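Local coordinates for Dna-binding protein RAP1 (Saccharomyces cerevisiae, PDB 4BJT), which binds DNA at repressor/activator sites, probably acts at telomeres, and through its C-terminal domain binds the telomere-associated protein Rif1, at residues Gly86-Phe91 / Asn146-Asn151; Arg179-Lys184 / Gly188-Arg193; His96-Gly101 / Glu109-Asp114; Ala73-Asp76 / Phe82-Phe85; Glu168-Asn173 / Arg195-Asp200. All coordinates share one frame; numbering follows the deposited sequence.

Contact 1 of 5, residues Gly86-Phe91 / Asn146-Asn151; sequences GSTRQF and NMFKDN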
# COMPACT_ATOMS: atom_id res chain seq x y z
N GLY C 86 -4.63 17.13 -11.56
CA GLY C 86 -5.60 18.18 -11.25
C GLY C 86 -6.49 17.92 -10.07
O GLY C 86 -7.22 18.83 -9.62
N SER C 87 -6.49 16.69 -9.58
CA SER C 87 -7.35 16.27 -8.49
C SER C 87 -6.89 14.93 -7.96
O SER C 87 -6.17 14.18 -8.64
CB SER C 87 -8.79 16.15 -9.00
OG SER C 87 -8.89 15.13 -10.00
N THR C 88 -7.37 14.57 -6.78
CA THR C 88 -7.06 13.26 -6.21
C THR C 88 -7.61 12.17 -7.12
O THR C 88 -6.95 11.16 -7.35
CB THR C 88 -7.61 13.15 -4.78
OG1 THR C 88 -7.00 14.18 -4.03
CG2 THR C 88 -7.32 11.78 -4.16
N ARG C 89 -8.83 12.37 -7.66
CA ARG C 89 -9.44 11.39 -8.54
C ARG C 89 -8.55 11.12 -9.76
O ARG C 89 -8.40 9.97 -10.17
CB ARG C 89 -10.85 11.84 -8.95
CG ARG C 89 -11.58 10.83 -9.81
CD ARG C 89 -12.95 11.32 -10.17
NE ARG C 89 -13.87 11.33 -9.03
CZ ARG C 89 -14.59 10.28 -8.61
NH1 ARG C 89 -14.49 9.11 -9.21
NH2 ARG C 89 -15.41 10.40 -7.57
N GLN C 90 -7.97 12.16 -10.35
CA GLN C 90 -7.14 11.99 -11.54
C GLN C 90 -5.92 11.13 -11.21
O GLN C 90 -5.57 10.22 -11.97
CB GLN C 90 -6.74 13.32 -12.15
CG GLN C 90 -6.14 13.12 -13.54
CD GLN C 90 -5.85 14.44 -14.20
OE1 GLN C 90 -5.25 15.31 -13.60
NE2 GLN C 90 -6.39 14.67 -15.41
N PHE C 91 -5.28 11.40 -10.06
CA PHE C 91 -4.14 10.59 -9.61
C PHE C 91 -4.57 9.14 -9.41
O PHE C 91 -3.91 8.22 -9.89
CB PHE C 91 -3.55 11.16 -8.31
CG PHE C 91 -2.63 10.21 -7.57
CD1 PHE C 91 -1.33 9.99 -8.01
CD2 PHE C 91 -3.06 9.54 -6.45
CE1 PHE C 91 -0.49 9.10 -7.34
CE2 PHE C 91 -2.24 8.63 -5.80
CZ PHE C 91 -0.93 8.46 -6.22
N ASN C 146 -6.15 6.19 2.10
CA ASN C 146 -6.13 6.30 3.56
C ASN C 146 -5.02 7.21 4.04
O ASN C 146 -5.22 8.00 4.95
CB ASN C 146 -6.11 4.91 4.20
CG ASN C 146 -7.47 4.26 4.06
OD1 ASN C 146 -8.33 4.43 4.91
ND2 ASN C 146 -7.68 3.56 2.99
N MET C 147 -3.85 7.16 3.41
CA MET C 147 -2.75 8.08 3.71
C MET C 147 -3.23 9.52 3.54
O MET C 147 -3.02 10.36 4.41
CB MET C 147 -1.59 7.80 2.75
CG MET C 147 -0.42 8.79 2.88
SD MET C 147 0.65 8.56 1.45
CE MET C 147 1.93 9.86 1.67
N PHE C 148 -3.85 9.79 2.42
CA PHE C 148 -4.30 11.15 2.12
C PHE C 148 -5.45 11.61 3.00
O PHE C 148 -5.43 12.76 3.46
CB PHE C 148 -4.72 11.27 0.66
CG PHE C 148 -3.70 10.98 -0.42
CD1 PHE C 148 -2.34 11.10 -0.16
CD2 PHE C 148 -4.09 10.86 -1.74
CE1 PHE C 148 -1.41 10.94 -1.19
CE2 PHE C 148 -3.16 10.70 -2.75
CZ PHE C 148 -1.83 10.81 -2.47
N LYS C 149 -6.45 10.74 3.24
CA LYS C 149 -7.58 11.13 4.08
C LYS C 149 -7.12 11.37 5.52
O LYS C 149 -7.54 12.36 6.13
CB LYS C 149 -8.70 10.07 4.03
CG LYS C 149 -10.02 10.52 4.68
CD LYS C 149 -11.04 9.38 4.73
CE LYS C 149 -12.25 9.75 5.56
NZ LYS C 149 -13.32 8.72 5.45
N ASP C 150 -6.29 10.47 6.06
CA ASP C 150 -5.85 10.54 7.46
C ASP C 150 -4.69 11.50 7.68
O ASP C 150 -4.37 11.77 8.84
CB ASP C 150 -5.41 9.14 7.95
CG ASP C 150 -6.43 8.00 7.89
OD1 ASP C 150 -7.64 8.29 7.88
OD2 ASP C 150 -5.99 6.82 7.90
N ASN C 151 -4.01 11.95 6.62
CA ASN C 151 -2.84 12.82 6.76
C ASN C 151 -1.76 12.13 7.62
O ASN C 151 -1.18 12.74 8.52
CB ASN C 151 -3.27 14.17 7.37
CG ASN C 151 -2.19 15.20 7.41
OD1 ASN C 151 -1.24 15.13 6.65
ND2 ASN C 151 -2.25 16.11 8.38
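Phe148, near the end of helix 140-150, reaches across to Phe91 and Thr88 on the first turn of helix 88-99, and these three buried residues make the whole contact. The aromatic part is a ring pair: CE2 of Phe148 lies 3.8 Å from CE2 of Phe91, with the ring planes at 49° and their centres 5.8 Å apart, too tilted for a stack and not square enough for a T-shape. The aliphatic part is the methyl of Thr88, whose CG2 sits at the rim of the Phe148 ring, close to its plane, 4.1 Å from CD2. In Thr88, chi1 of -59° puts OG1 beside the backbone N and CG2 anti to it, which turns OG1 aside to bond the carbonyl O of Ile66.

Further polar bonds shape the turn leading into helix 88-99. Ser87 is its N-cap, and its OG takes the N-H of Gln90 at 3.1 Å. The Gln90 side chain folds back in turn, OE1 accepting from Gly86 N at 2.8 Å with a nearly straight N-H...O angle of 171°.

A serine in place of Phe148 would probably take the ring away from Phe91 and the Thr88 methyl and open a gap between the two helices. Phe144 and Phe82 also meet Phe91, edge-to-face. The two segments themselves meet only through carbon, ring against ring and methyl against rim, while polar bonds serve the helix start.

Contact 2 of 5, residues Arg179-Lys184 / Gly188-Arg193; sequences RKLVKK and GRMEMR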
# COMPACT_ATOMS: atom_id res chain seq x y z
N ARG C 179 -4.38 -12.22 18.14
CA ARG C 179 -5.84 -12.09 17.96
C ARG C 179 -6.16 -10.73 17.31
O ARG C 179 -6.94 -10.68 16.36
CB ARG C 179 -6.58 -12.22 19.31
CG ARG C 179 -8.10 -12.24 19.17
CD ARG C 179 -8.83 -12.04 20.51
NE ARG C 179 -8.59 -10.71 21.08
CZ ARG C 179 -9.15 -9.57 20.67
NH1 ARG C 179 -10.01 -9.57 19.66
NH2 ARG C 179 -8.84 -8.43 21.27
N LYS C 180 -5.58 -9.64 17.83
CA LYS C 180 -5.83 -8.31 17.29
C LYS C 180 -5.29 -8.17 15.87
O LYS C 180 -5.90 -7.52 15.01
CB LYS C 180 -5.20 -7.23 18.18
CG LYS C 180 -5.90 -7.07 19.51
CD LYS C 180 -5.29 -5.93 20.32
CE LYS C 180 -6.02 -5.68 21.62
NZ LYS C 180 -5.57 -4.41 22.26
N LEU C 181 -4.13 -8.76 15.64
CA LEU C 181 -3.52 -8.75 14.35
C LEU C 181 -4.36 -9.47 13.30
O LEU C 181 -4.52 -8.93 12.20
CB LEU C 181 -2.14 -9.39 14.48
CG LEU C 181 -1.25 -9.27 13.31
CD1 LEU C 181 -0.92 -7.80 13.02
CD2 LEU C 181 0.03 -10.01 13.56
N VAL C 182 -4.88 -10.67 13.62
CA VAL C 182 -5.69 -11.41 12.64
C VAL C 182 -7.02 -10.73 12.46
O VAL C 182 -7.56 -10.78 11.38
CB VAL C 182 -5.84 -12.93 12.86
CG1 VAL C 182 -4.49 -13.59 12.83
CG2 VAL C 182 -6.63 -13.25 14.11
N LYS C 183 -7.54 -10.04 13.49
CA LYS C 183 -8.78 -9.28 13.34
C LYS C 183 -8.58 -8.14 12.31
O LYS C 183 -9.48 -7.83 11.51
CB LYS C 183 -9.21 -8.72 14.70
CG LYS C 183 -10.44 -7.85 14.65
CD LYS C 183 -11.07 -7.70 16.03
CE LYS C 183 -12.26 -6.76 16.05
NZ LYS C 183 -13.47 -7.32 15.36
N LYS C 184 -7.38 -7.53 12.31
CA LYS C 184 -7.05 -6.47 11.37
C LYS C 184 -6.84 -6.98 9.96
O LYS C 184 -7.42 -6.45 9.01
CB LYS C 184 -5.81 -5.71 11.86
CG LYS C 184 -5.35 -4.59 10.94
CD LYS C 184 -4.13 -3.89 11.51
CE LYS C 184 -3.80 -2.68 10.68
NZ LYS C 184 -2.58 -1.98 11.18
N GLY C 188 -5.22 -15.34 6.33
CA GLY C 188 -4.50 -15.50 5.07
C GLY C 188 -3.34 -14.54 4.95
O GLY C 188 -2.22 -14.93 4.61
N ARG C 189 -3.59 -13.26 5.25
CA ARG C 189 -2.50 -12.26 5.21
C ARG C 189 -1.45 -12.53 6.27
O ARG C 189 -0.25 -12.32 6.03
CB ARG C 189 -3.04 -10.84 5.41
CG ARG C 189 -3.89 -10.34 4.28
CD ARG C 189 -3.96 -8.84 4.30
NE ARG C 189 -4.83 -8.28 3.27
CZ ARG C 189 -6.11 -7.92 3.43
NH1 ARG C 189 -6.72 -8.08 4.60
NH2 ARG C 189 -6.78 -7.38 2.41
N MET C 190 -1.89 -12.94 7.47
CA MET C 190 -0.95 -13.25 8.55
C MET C 190 -0.02 -14.40 8.16
O MET C 190 1.19 -14.28 8.35
CB MET C 190 -1.64 -13.51 9.87
CG MET C 190 -0.62 -13.75 10.95
SD MET C 190 -1.28 -14.00 12.57
CE MET C 190 -1.97 -15.68 12.38
N GLU C 191 -0.57 -15.44 7.53
CA GLU C 191 0.25 -16.56 7.08
C GLU C 191 1.23 -16.11 5.99
O GLU C 191 2.40 -16.51 6.01
CB GLU C 191 -0.61 -17.72 6.61
CG GLU C 191 -1.36 -18.39 7.74
CD GLU C 191 -0.53 -19.00 8.87
OE1 GLU C 191 0.66 -19.31 8.64
OE2 GLU C 191 -1.09 -19.16 9.98
N MET C 192 0.77 -15.25 5.05
CA MET C 192 1.69 -14.76 4.02
C MET C 192 2.84 -13.96 4.66
O MET C 192 4.01 -14.12 4.27
CB MET C 192 0.98 -13.90 2.98
CG MET C 192 1.93 -13.49 1.86
SD MET C 192 1.18 -12.50 0.57
CE MET C 192 0.57 -13.77 -0.46
N ARG C 193 2.51 -13.10 5.62
CA ARG C 193 3.51 -12.26 6.29
C ARG C 193 4.56 -13.11 7.02
O ARG C 193 5.78 -12.85 6.95
CB ARG C 193 2.82 -11.28 7.26
CG ARG C 193 3.70 -10.10 7.65
CD ARG C 193 3.77 -9.07 6.54
NE ARG C 193 4.54 -7.88 6.90
CZ ARG C 193 4.99 -6.99 6.02
NH1 ARG C 193 4.70 -7.11 4.72
NH2 ARG C 193 5.74 -5.96 6.42
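Met190 meets Val182 and Leu181 where two consecutive helices, 175-185 and 187-198, come together at a steep angle across a tight turn. The backbones come closest at Val182 and Met190, with CA atoms 6.5 Å apart.

The Met190 side chain runs out extended, CG anti to the backbone N (chi1 -177°) and SD anti to CA, before the chain bends at its last torsion (chi3 73°). That bend swings the methyl CE round beside Val182, so that sulfur and methyl both lie against the same branch, CG1. On Val182, CG1 is anti to the carbonyl carbon; the two side chains meet at a slant. Leu181, the residue before Val182, brings CD2 to 4.3 Å from Met190 SD.

Outside the pair, Leu170 of helix 164-171 packs on both Leu181 and Met190, making a three-helix junction. The charged ends turn elsewhere: Lys184 pairs with Asp166, and Arg193 with Asp167 while resting against Trp162 as a cation-pi partner. Val182 CG1 is modelled 3.2 Å from Met190 SD and 3.3 Å from Met190 CE, a closeness that is doubtful in detail and may partly reflect the model, though it leaves no doubt that CG1 is the branch facing the thioether.

Contact 3 of 5, residues His96-Gly101 / Glu109-Asp114; sequences HEVISG and EKLVQD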
# COMPACT_ATOMS: atom_id res chain seq x y z
N HIS C 96 -4.72 3.38 -10.90
CA HIS C 96 -5.49 2.19 -11.32
C HIS C 96 -4.97 1.65 -12.66
O HIS C 96 -4.78 0.44 -12.80
CB HIS C 96 -6.98 2.52 -11.45
CG HIS C 96 -7.83 1.36 -11.90
ND1 HIS C 96 -8.21 1.21 -13.22
CD2 HIS C 96 -8.30 0.31 -11.19
CE1 HIS C 96 -8.93 0.10 -13.27
NE2 HIS C 96 -9.00 -0.48 -12.07
N GLU C 97 -4.75 2.53 -13.63
CA GLU C 97 -4.24 2.15 -14.96
C GLU C 97 -2.85 1.47 -14.86
O GLU C 97 -2.65 0.40 -15.45
CB GLU C 97 -4.21 3.39 -15.87
CG GLU C 97 -3.87 3.13 -17.33
CD GLU C 97 -3.77 4.39 -18.17
OE1 GLU C 97 -4.28 5.45 -17.74
OE2 GLU C 97 -3.20 4.31 -19.29
N VAL C 98 -1.95 1.99 -14.02
CA VAL C 98 -0.62 1.39 -13.85
C VAL C 98 -0.71 0.01 -13.22
O VAL C 98 -0.16 -0.96 -13.76
CB VAL C 98 0.32 2.29 -13.00
CG1 VAL C 98 1.63 1.57 -12.67
CG2 VAL C 98 0.61 3.61 -13.71
N ILE C 99 -1.38 -0.07 -12.06
CA ILE C 99 -1.43 -1.33 -11.31
C ILE C 99 -2.29 -2.40 -11.99
O ILE C 99 -2.16 -3.57 -11.60
CB ILE C 99 -1.79 -1.15 -9.82
CG1 ILE C 99 -3.27 -0.72 -9.65
CG2 ILE C 99 -0.79 -0.21 -9.11
CD1 ILE C 99 -3.66 -0.50 -8.28
N SER C 100 -3.10 -2.04 -13.02
CA SER C 100 -3.89 -3.00 -13.81
C SER C 100 -3.05 -3.65 -14.93
O SER C 100 -3.55 -4.52 -15.64
CB SER C 100 -5.11 -2.30 -14.42
OG SER C 100 -6.03 -1.96 -13.40
N GLY C 101 -1.81 -3.20 -15.11
CA GLY C 101 -0.91 -3.73 -16.11
C GLY C 101 -0.47 -5.15 -15.80
O GLY C 101 -0.66 -5.65 -14.69
N GLU C 109 10.61 -4.31 -9.97
CA GLU C 109 11.39 -3.19 -10.53
C GLU C 109 10.67 -2.44 -11.68
O GLU C 109 10.69 -1.20 -11.73
CB GLU C 109 12.79 -3.67 -10.96
CG GLU C 109 13.63 -2.64 -11.70
CD GLU C 109 13.98 -1.31 -11.04
OE1 GLU C 109 13.22 -0.84 -10.17
OE2 GLU C 109 15.00 -0.71 -11.45
N LYS C 110 10.03 -3.17 -12.61
CA LYS C 110 9.29 -2.54 -13.71
C LYS C 110 8.09 -1.75 -13.15
O LYS C 110 7.81 -0.64 -13.61
CB LYS C 110 8.76 -3.60 -14.67
CG LYS C 110 8.13 -3.00 -15.93
CD LYS C 110 7.42 -4.08 -16.75
CE LYS C 110 6.93 -3.64 -18.11
NZ LYS C 110 6.45 -2.23 -18.16
N LEU C 111 7.38 -2.34 -12.19
CA LEU C 111 6.23 -1.66 -11.57
C LEU C 111 6.68 -0.33 -10.95
O LEU C 111 6.05 0.71 -11.14
CB LEU C 111 5.59 -2.58 -10.52
CG LEU C 111 4.54 -1.92 -9.62
CD1 LEU C 111 3.36 -1.44 -10.43
CD2 LEU C 111 4.07 -2.88 -8.60
N VAL C 112 7.74 -0.39 -10.13
CA VAL C 112 8.30 0.77 -9.46
C VAL C 112 8.69 1.84 -10.49
O VAL C 112 8.43 3.03 -10.27
CB VAL C 112 9.45 0.34 -8.52
CG1 VAL C 112 10.33 1.49 -8.09
CG2 VAL C 112 8.89 -0.40 -7.30
N GLN C 113 9.28 1.42 -11.63
CA GLN C 113 9.62 2.39 -12.67
C GLN C 113 8.38 3.04 -13.28
O GLN C 113 8.34 4.25 -13.48
CB GLN C 113 10.47 1.73 -13.78
CG GLN C 113 11.01 2.72 -14.80
CD GLN C 113 11.99 3.68 -14.17
OE1 GLN C 113 12.98 3.26 -13.57
NE2 GLN C 113 11.72 4.97 -14.22
N ASP C 114 7.33 2.26 -13.52
CA ASP C 114 6.10 2.79 -14.10
C ASP C 114 5.37 3.72 -13.10
O ASP C 114 4.84 4.77 -13.50
CB ASP C 114 5.19 1.65 -14.54
CG ASP C 114 5.78 0.76 -15.63
OD1 ASP C 114 6.75 1.19 -16.30
OD2 ASP C 114 5.33 -0.39 -15.76
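Val98 packs one methyl, CG1, between two residues a helical turn apart on helix 108-119: CG1 is 4.1 Å from CD1 of Leu111 and 4.0 Å from CB of Asp114. The methyl is anti to the Val98 backbone N (chi1 172°), a setting that carries it across to the neighbouring helix. Leu111 extends its CD1 branch to it, and Asp114 offers its aliphatic CB, while the carboxylate is put to other use.

In the next shell that carboxylate is gripped twice through the same oxygen. Lys110, one turn earlier, brings NZ to Asp114 OD2 at 3.2 Å as a salt bridge, using the syn lone pair of the carboxylate. Tyr103, in the loop joining the two helices, hydrogen-bonds OD2 through its OH and also packs on Val98, Leu111 and Lys110. The loop therefore holds Asp114 in place while closing over the apolar contact.

Beyond His96, Ser100 turns back, OG donating to His96 O at 2.8 Å from above the carbonyl plane.

Further out, Leu130 of helix 123-132 covers Leu111, and Leu111 and Val112 also pack on apolar side chains of the bound Rif1 peptide. Two consecutive helices linked by the loop carrying Tyr103, meeting through Val98, Leu111 and the CB of Asp114, form an alpha-helical hairpin in this all-helical domain, and its second helix helps to line the Rif1-binding surface.

Contact 4 of 5, residues Ala73-Asp76 / Phe82-Phe85; sequences ATTD and FFHF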
# COMPACT_ATOMS: atom_id res chain seq x y z
N ALA C 73 1.35 14.71 1.21
CA ALA C 73 2.06 14.42 -0.03
C ALA C 73 3.15 15.43 -0.25
O ALA C 73 2.92 16.48 -0.85
CB ALA C 73 1.10 14.40 -1.22
N THR C 74 4.32 15.17 0.30
CA THR C 74 5.45 16.07 0.25
C THR C 74 6.40 15.73 -0.89
O THR C 74 6.36 14.62 -1.42
CB THR C 74 6.18 16.01 1.59
OG1 THR C 74 6.49 14.65 1.84
CG2 THR C 74 5.31 16.47 2.74
N THR C 75 7.32 16.66 -1.20
CA THR C 75 8.32 16.45 -2.26
C THR C 75 9.36 15.39 -1.90
O THR C 75 10.07 14.94 -2.80
CB THR C 75 8.97 17.76 -2.71
OG1 THR C 75 9.73 18.31 -1.62
CG2 THR C 75 7.96 18.76 -3.25
N ASP C 76 9.45 14.96 -0.63
CA ASP C 76 10.36 13.85 -0.34
C ASP C 76 9.75 12.51 -0.71
O ASP C 76 10.50 11.54 -0.78
CB ASP C 76 10.84 13.81 1.11
CG ASP C 76 9.76 13.58 2.08
OD1 ASP C 76 8.86 14.38 2.10
OD2 ASP C 76 9.82 12.57 2.80
N PHE C 82 3.62 14.29 -10.03
CA PHE C 82 2.47 14.04 -9.16
C PHE C 82 1.70 15.32 -8.91
O PHE C 82 0.47 15.34 -8.93
CB PHE C 82 2.97 13.46 -7.82
CG PHE C 82 1.90 13.44 -6.75
CD1 PHE C 82 1.00 12.39 -6.68
CD2 PHE C 82 1.83 14.44 -5.79
CE1 PHE C 82 0.05 12.33 -5.66
CE2 PHE C 82 0.86 14.39 -4.78
CZ PHE C 82 -0.02 13.32 -4.72
N PHE C 83 2.42 16.40 -8.66
CA PHE C 83 1.77 17.68 -8.34
C PHE C 83 1.06 18.32 -9.53
O PHE C 83 0.34 19.30 -9.35
CB PHE C 83 2.79 18.61 -7.71
CG PHE C 83 3.29 18.08 -6.39
CD1 PHE C 83 2.54 18.22 -5.24
CD2 PHE C 83 4.50 17.39 -6.30
CE1 PHE C 83 2.98 17.67 -4.03
CE2 PHE C 83 4.93 16.83 -5.10
CZ PHE C 83 4.16 16.98 -3.96
N HIS C 84 1.28 17.79 -10.74
CA HIS C 84 0.59 18.25 -11.94
C HIS C 84 -0.75 17.58 -12.17
O HIS C 84 -1.51 18.04 -13.02
CB HIS C 84 1.48 18.15 -13.16
CG HIS C 84 2.51 19.24 -13.15
ND1 HIS C 84 3.77 19.04 -12.67
CD2 HIS C 84 2.38 20.55 -13.48
CE1 HIS C 84 4.41 20.19 -12.79
NE2 HIS C 84 3.59 21.15 -13.22
N PHE C 85 -1.11 16.56 -11.37
CA PHE C 85 -2.48 16.02 -11.45
C PHE C 85 -3.43 17.11 -10.98
O PHE C 85 -3.08 17.94 -10.15
CB PHE C 85 -2.66 14.78 -10.59
CG PHE C 85 -2.02 13.56 -11.20
CD1 PHE C 85 -2.54 13.00 -12.36
CD2 PHE C 85 -0.97 12.93 -10.59
CE1 PHE C 85 -1.92 11.90 -12.96
CE2 PHE C 85 -0.36 11.83 -11.17
CZ PHE C 85 -0.84 11.30 -12.34
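Phe83 turns the edge of its ring toward the backbone at Ala73 and Thr74, its CZ and CE1 both 3.4 Å from Ala73 O, which lies in the plane of the ring. The carbonyl oxygen thus faces the slightly positive C-H rim of the ring and not its pi cloud. Thr75 adds its methyl, with CG2 4.0 Å from Phe83 CE2 and the two side chains crossing at about a right angle.

Ala73 itself points its CB at Phe82, reaching CE2 at 3.6 Å and CZ at 3.8 Å. The two phenylalanines are neighbours in the chain but send their rings different ways: Phe82 has CG anti to the backbone N (chi1 168°), Phe83 has it anti to the carbonyl carbon (chi1 -64°). This brings the rings against each other, with Phe82 CD2 standing 3.7 Å above the centre of the Phe83 ring.

Around the pair, Phe78 stacks on Phe82 and also touches Ala73 and Phe83, Pro69 lies against Phe83, and Phe68 meets Phe82 with the planes at about 50°, neither stacked nor T-shaped. These rings join the short, weakly bonded helix around 80-83 to the loop ahead of it. On that loop, Thr75 O accepts from Arg122 NE.

A leucine in place of Phe83 would probably lose the flat C-H edge facing Ala73 O and leave the Phe82 ring without the aromatic face it points into. Contact between loop and helix thus rests on aromatic and methyl packing, supplemented by a weakly polar C-H edge beside a backbone carbonyl.

Contact 5 of 5, residues Glu168-Asn173 / Arg195-Asp200; sequences ESLKSN and RFFEKD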
# COMPACT_ATOMS: atom_id res chain seq x y z
N GLU C 168 5.91 -6.36 14.70
CA GLU C 168 6.37 -6.70 16.05
C GLU C 168 5.35 -7.62 16.75
O GLU C 168 5.75 -8.61 17.38
CB GLU C 168 6.65 -5.43 16.86
CG GLU C 168 7.86 -4.66 16.34
CD GLU C 168 9.20 -5.38 16.43
OE1 GLU C 168 9.36 -6.25 17.31
OE2 GLU C 168 10.08 -5.07 15.59
N SER C 169 4.04 -7.36 16.58
CA SER C 169 3.02 -8.24 17.14
C SER C 169 3.11 -9.63 16.55
O SER C 169 2.96 -10.63 17.28
CB SER C 169 1.62 -7.68 16.88
OG SER C 169 1.38 -6.51 17.65
N LEU C 170 3.40 -9.72 15.24
CA LEU C 170 3.51 -11.01 14.57
C LEU C 170 4.62 -11.87 15.18
O LEU C 170 4.43 -13.05 15.41
CB LEU C 170 3.77 -10.78 13.06
CG LEU C 170 3.79 -12.02 12.19
CD1 LEU C 170 2.48 -12.80 12.32
CD2 LEU C 170 4.06 -11.65 10.75
N LYS C 171 5.76 -11.28 15.48
CA LYS C 171 6.88 -12.03 16.03
C LYS C 171 6.82 -12.18 17.55
O LYS C 171 7.67 -12.84 18.13
CB LYS C 171 8.19 -11.33 15.62
CG LYS C 171 8.39 -11.26 14.12
CD LYS C 171 9.65 -10.51 13.73
CE LYS C 171 9.49 -9.02 13.80
NZ LYS C 171 10.76 -8.31 13.44
N SER C 172 5.89 -11.51 18.21
CA SER C 172 5.78 -11.56 19.66
C SER C 172 5.40 -12.89 20.33
O SER C 172 5.59 -12.96 21.54
CB SER C 172 4.79 -10.51 20.15
OG SER C 172 3.44 -10.93 19.96
N ASN C 173 4.84 -13.90 19.64
CA ASN C 173 4.40 -15.15 20.31
C ASN C 173 3.29 -14.85 21.35
O ASN C 173 3.12 -15.68 22.26
CB ASN C 173 5.57 -15.96 20.98
CG ASN C 173 6.52 -16.62 20.00
OD1 ASN C 173 6.10 -17.35 19.10
ND2 ASN C 173 7.81 -16.47 20.20
N ARG C 195 5.41 -16.19 6.16
CA ARG C 195 6.23 -16.80 5.10
C ARG C 195 7.32 -15.82 4.64
O ARG C 195 8.46 -16.25 4.42
CB ARG C 195 5.39 -17.24 3.88
CG ARG C 195 4.55 -18.50 4.12
CD ARG C 195 4.06 -19.12 2.82
NE ARG C 195 3.07 -18.31 2.12
CZ ARG C 195 1.77 -18.23 2.41
NH1 ARG C 195 1.27 -18.90 3.44
NH2 ARG C 195 0.97 -17.45 1.70
N PHE C 196 6.96 -14.52 4.51
CA PHE C 196 7.92 -13.46 4.11
C PHE C 196 9.06 -13.39 5.11
O PHE C 196 10.21 -13.31 4.70
CB PHE C 196 7.25 -12.07 4.07
CG PHE C 196 6.71 -11.55 2.76
CD1 PHE C 196 5.80 -12.30 2.03
CD2 PHE C 196 7.04 -10.29 2.30
CE1 PHE C 196 5.28 -11.82 0.83
CE2 PHE C 196 6.54 -9.81 1.09
CZ PHE C 196 5.69 -10.60 0.34
N PHE C 197 8.73 -13.37 6.41
CA PHE C 197 9.75 -13.38 7.48
C PHE C 197 10.60 -14.65 7.46
O PHE C 197 11.84 -14.56 7.57
CB PHE C 197 9.12 -13.16 8.88
CG PHE C 197 8.89 -11.69 9.17
CD1 PHE C 197 9.96 -10.81 9.28
CD2 PHE C 197 7.61 -11.18 9.24
CE1 PHE C 197 9.75 -9.45 9.48
CE2 PHE C 197 7.39 -9.83 9.47
CZ PHE C 197 8.46 -8.96 9.54
N GLU C 198 9.97 -15.81 7.25
CA GLU C 198 10.68 -17.10 7.19
C GLU C 198 11.71 -17.14 6.04
O GLU C 198 12.79 -17.73 6.20
CB GLU C 198 9.66 -18.26 7.08
N LYS C 199 11.35 -16.54 4.90
CA LYS C 199 12.18 -16.51 3.69
C LYS C 199 13.21 -15.36 3.69
O LYS C 199 13.90 -15.16 2.68
CB LYS C 199 11.28 -16.38 2.45
CG LYS C 199 10.50 -17.67 2.16
CD LYS C 199 9.52 -17.45 1.01
CE LYS C 199 8.65 -18.64 0.72
NZ LYS C 199 9.33 -19.64 -0.15
N ASP C 200 13.25 -14.55 4.76
CA ASP C 200 14.18 -13.43 4.90
C ASP C 200 13.95 -12.36 3.84
O ASP C 200 14.92 -11.77 3.33
CB ASP C 200 15.66 -13.93 4.94
CG ASP C 200 15.99 -14.86 6.10
OD1 ASP C 200 15.47 -14.63 7.21
OD2 ASP C 200 16.69 -15.86 5.88
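Lys171 and Phe197 mark the closest approach of the two backbones, with CA atoms 9.1 Å apart. Segment 195-200 holds the end of helix 187-198, while 168-173 runs from helix into loop. Helix 187-198 finishes in a Schellman motif, with Asp200 taking positive phi and its N bonding back to Phe197 O; on the other segment Asn173 also leaves helical geometry with positive phi. Just before it, Ser169 O accepts twice, from the N and the OG of Ser172, the latter at 2.7 Å.

The Phe197 ring lies between the two backbones, its CG anti to the carbonyl carbon (chi1 -82°). Leu170 meets it at a slant through one branch, CD2, 3.9 Å from Phe197 CD2. Lys171 brings CD over one face of the ring and carries NZ on to 4.2 Å from Phe197 CE1. There the ammonium has a long salt bridge to Glu168 OE2, 3.9 Å away.

Leu170 also packs on Lys194, while Leu202 touches Phe197. Its chain neighbour Phe196 packs on an apolar side chain of the bound Rif1 peptide. This is helix-helix packing in an all-helical domain, where the C-terminal parts of helices 164-171 and 187-198 meet.

Contacts 1, 2 and 3 are buried; contacts 4 and 5 are only partly so, and in each an aromatic ring meets more exposed residues. Contacts 1 and 4, about 11 Å between centres, touch through Phe91, Phe82 and Phe148 and form one aromatic group. Contacts 2 and 5, also about 11 Å between centres, share helix 187-198 and meet at Leu170, on the opposite side of the chain's centre. Contact 3 shares helix 88-99 with contact 1 without touching it. Chemistry follows place: ring against ring in the first cluster, thioether and aliphatic packing in contact 2, a valine methyl against leucine and an aspartate CB in contact 3, a lysine over a ring in contact 5.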